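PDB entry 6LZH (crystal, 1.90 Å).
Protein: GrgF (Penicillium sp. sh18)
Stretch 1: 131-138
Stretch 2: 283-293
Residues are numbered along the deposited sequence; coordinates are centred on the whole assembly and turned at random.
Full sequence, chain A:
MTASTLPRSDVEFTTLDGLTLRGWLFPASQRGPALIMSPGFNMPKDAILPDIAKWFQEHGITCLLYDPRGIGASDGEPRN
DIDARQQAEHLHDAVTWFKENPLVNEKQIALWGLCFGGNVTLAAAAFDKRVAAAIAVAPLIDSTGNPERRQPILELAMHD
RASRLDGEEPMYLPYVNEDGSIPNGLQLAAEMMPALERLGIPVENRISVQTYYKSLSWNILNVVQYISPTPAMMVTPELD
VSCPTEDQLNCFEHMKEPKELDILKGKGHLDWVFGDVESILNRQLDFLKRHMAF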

# COMPACT_ATOMS: atom_id res chain seq x y z
N VAL A 131 10.13 6.61 17.02
CA VAL A 131 9.38 7.85 17.22
C VAL A 131 8.93 7.90 18.67
O VAL A 131 8.38 6.92 19.20
CB VAL A 131 8.19 7.91 16.24
CG1 VAL A 131 7.25 9.06 16.58
CG2 VAL A 131 8.70 8.01 14.80
N ALA A 132 9.17 9.03 19.34
CA ALA A 132 8.83 9.14 20.75
C ALA A 132 7.39 9.55 20.99
O ALA A 132 6.84 9.24 22.04
CB ALA A 132 9.77 10.14 21.43
N ALA A 133 6.76 10.22 20.02
CA ALA A 133 5.41 10.77 20.19
C ALA A 133 4.92 11.22 18.82
O ALA A 133 5.71 11.52 17.94
CB ALA A 133 5.39 11.94 21.19
N ALA A 134 3.59 11.27 18.66
CA ALA A 134 2.99 11.66 17.39
C ALA A 134 1.79 12.54 17.65
O ALA A 134 1.00 12.26 18.56
CB ALA A 134 2.56 10.43 16.57
N ILE A 135 1.64 13.61 16.85
CA ILE A 135 0.49 14.51 16.92
C ILE A 135 -0.16 14.60 15.54
O ILE A 135 0.52 14.93 14.56
CB ILE A 135 0.88 15.92 17.40
CG1 ILE A 135 1.53 15.86 18.80
CG2 ILE A 135 -0.36 16.85 17.35
CD1 ILE A 135 2.22 17.20 19.20
N ALA A 136 -1.47 14.33 15.48
CA ALA A 136 -2.24 14.47 14.25
C ALA A 136 -3.26 15.59 14.43
O ALA A 136 -4.10 15.53 15.33
CB ALA A 136 -2.93 13.15 13.88
N VAL A 137 -3.17 16.61 13.58
CA VAL A 137 -4.09 17.74 13.61
C VAL A 137 -5.05 17.64 12.44
O VAL A 137 -4.61 17.64 11.28
CB VAL A 137 -3.33 19.08 13.58
CG1 VAL A 137 -4.33 20.21 13.58
CG2 VAL A 137 -2.34 19.17 14.75
N ALA A 138 -6.36 17.59 12.74
CA ALA A 138 -7.43 17.44 11.77
C ALA A 138 -7.08 16.42 10.69
O ALA A 138 -7.15 16.74 9.49
CB ALA A 138 -7.78 18.80 11.16
N ARG A 283 -0.92 23.36 24.51
CA ARG A 283 -1.47 22.04 24.84
C ARG A 283 -0.63 20.93 24.20
O ARG A 283 -0.26 19.96 24.87
CB ARG A 283 -2.93 21.98 24.39
CG ARG A 283 -3.56 20.58 24.37
CD ARG A 283 -3.76 20.00 25.78
NE ARG A 283 -4.47 18.73 25.72
CZ ARG A 283 -5.78 18.64 25.55
NH1 ARG A 283 -6.51 19.74 25.45
NH2 ARG A 283 -6.36 17.44 25.48
N GLN A 284 -0.30 21.08 22.91
CA GLN A 284 0.52 20.10 22.21
C GLN A 284 1.94 20.07 22.78
O GLN A 284 2.54 19.01 22.90
CB GLN A 284 0.57 20.41 20.71
CG GLN A 284 -0.77 20.20 20.02
CD GLN A 284 -0.81 20.76 18.61
OE1 GLN A 284 0.20 20.77 17.90
NE2 GLN A 284 -1.98 21.26 18.19
N LEU A 285 2.48 21.24 23.12
CA LEU A 285 3.78 21.30 23.77
C LEU A 285 3.76 20.57 25.11
O LEU A 285 4.71 19.85 25.46
CB LEU A 285 4.18 22.76 23.95
CG LEU A 285 5.45 22.97 24.77
CD1 LEU A 285 6.63 22.53 23.93
CD2 LEU A 285 5.56 24.44 25.17
N ASP A 286 2.68 20.72 25.88
CA ASP A 286 2.57 20.01 27.15
C ASP A 286 2.52 18.50 26.94
O ASP A 286 3.16 17.73 27.67
CB ASP A 286 1.32 20.49 27.91
CG ASP A 286 1.29 20.00 29.34
OD1 ASP A 286 2.13 20.48 30.13
OD2 ASP A 286 0.46 19.12 29.67
N PHE A 287 1.76 18.06 25.94
CA PHE A 287 1.75 16.65 25.56
C PHE A 287 3.15 16.15 25.27
O PHE A 287 3.58 15.12 25.80
CB PHE A 287 0.84 16.46 24.34
CG PHE A 287 0.94 15.09 23.72
CD1 PHE A 287 0.25 14.02 24.26
CD2 PHE A 287 1.70 14.89 22.58
CE1 PHE A 287 0.33 12.75 23.67
CE2 PHE A 287 1.78 13.61 21.99
CZ PHE A 287 1.11 12.56 22.54
N LEU A 288 3.89 16.88 24.43
CA LEU A 288 5.26 16.49 24.11
C LEU A 288 6.16 16.50 25.34
O LEU A 288 7.01 15.61 25.50
CB LEU A 288 5.83 17.41 23.03
CG LEU A 288 5.15 17.33 21.63
CD1 LEU A 288 5.74 18.34 20.66
CD2 LEU A 288 5.22 15.92 21.02
N LYS A 289 6.02 17.51 26.21
CA LYS A 289 6.87 17.58 27.40
C LYS A 289 6.61 16.41 28.33
O LYS A 289 7.55 15.80 28.86
CB LYS A 289 6.65 18.91 28.14
CG LYS A 289 7.28 20.11 27.47
CD LYS A 289 6.96 21.41 28.21
CE LYS A 289 8.26 22.09 28.65
NZ LYS A 289 8.10 23.53 29.03
N ARG A 290 5.33 16.06 28.52
CA ARG A 290 4.99 14.96 29.42
C ARG A 290 5.49 13.61 28.90
O ARG A 290 5.99 12.80 29.67
CB ARG A 290 3.47 14.94 29.64
CG ARG A 290 2.94 16.12 30.44
CD ARG A 290 1.46 15.95 30.80
NE ARG A 290 0.58 16.33 29.70
CZ ARG A 290 -0.02 15.47 28.88
NH1 ARG A 290 0.15 14.16 29.02
NH2 ARG A 290 -0.80 15.92 27.92
N HIS A 291 5.39 13.37 27.59
CA HIS A 291 5.69 12.04 27.07
C HIS A 291 7.14 11.87 26.60
O HIS A 291 7.65 10.74 26.62
CB HIS A 291 4.74 11.71 25.91
CG HIS A 291 3.35 11.38 26.37
ND1 HIS A 291 3.04 10.18 26.98
CD2 HIS A 291 2.20 12.10 26.32
CE1 HIS A 291 1.75 10.18 27.29
NE2 HIS A 291 1.22 11.33 26.91
N MET A 292 7.79 12.93 26.14
CA MET A 292 9.20 12.86 25.77
C MET A 292 10.13 13.35 26.88
O MET A 292 11.35 13.32 26.70
CB MET A 292 9.45 13.65 24.48
CG MET A 292 8.56 13.24 23.31
SD MET A 292 9.26 13.58 21.66
CE MET A 292 9.36 15.38 21.70
N ALA A 293 9.57 13.83 28.00
CA ALA A 293 10.30 14.23 29.20
C ALA A 293 11.32 15.34 28.94
O ALA A 293 12.52 15.06 28.81
CB ALA A 293 10.99 13.02 29.83

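The C-terminal helix of GrgF, here from Arg283 to Met292, packs nearly antiparallel to the strand through Ile135 (162° between their N-to-C directions, axes 9.4 Å apart at closest approach). No hydrogen bond joins the two stretches; the contact is mostly side-chain packing and buries 392 Å², both sides summed. Because the directions oppose, walking up the helix means walking back down the strand. Gln284 comes first, pointing toward the strand: its CB lies 3.9 Å from Ile135 CD1, and its NE2 lies 4.0 Å from Val137 CG2, a van der Waals approach to a methyl group. Its OE1 is hydrogen-bonded elsewhere in the structure. Leu285 points away, and Asp286 is out of reach. One residue on, Phe287 (chi1 t) sends its ring against three consecutive residues, Ala133 to Ile135: CD2 is 3.9 Å from Ile135 CG1, and CE2 is 3.8 Å from Ala134 O and 4.1 Å from Ala133 CB. All three approaches are oblique to the ring. Ala134 turns its CB away and meets the ring through its carbonyl oxygen. Leu288 leaves the backbone sideways, but its end comes nearer, placing CD2 3.7 Å from Ile135 CD1 and 4.0 Å from Ala133 CB. Ile135 thus meets Gln284 and, about one turn further along the helix, Phe287 and Leu288. Lys289 and Arg290 are exposed and out of reach; Arg290 NE instead forms a salt bridge to Asp286 OD2 at 2.8 Å, one turn back along the helix. His291 starts toward the strand, but its end leads away. Met292 closes the contact: its CG is 4.0 Å from Ala133 CB, and its SD is 3.5 Å from Ala132 CB. Here the backbones are close, with Ala132 CA and Met292 CA 6.3 Å apart. Ala293 then leaves helical geometry with positive phi.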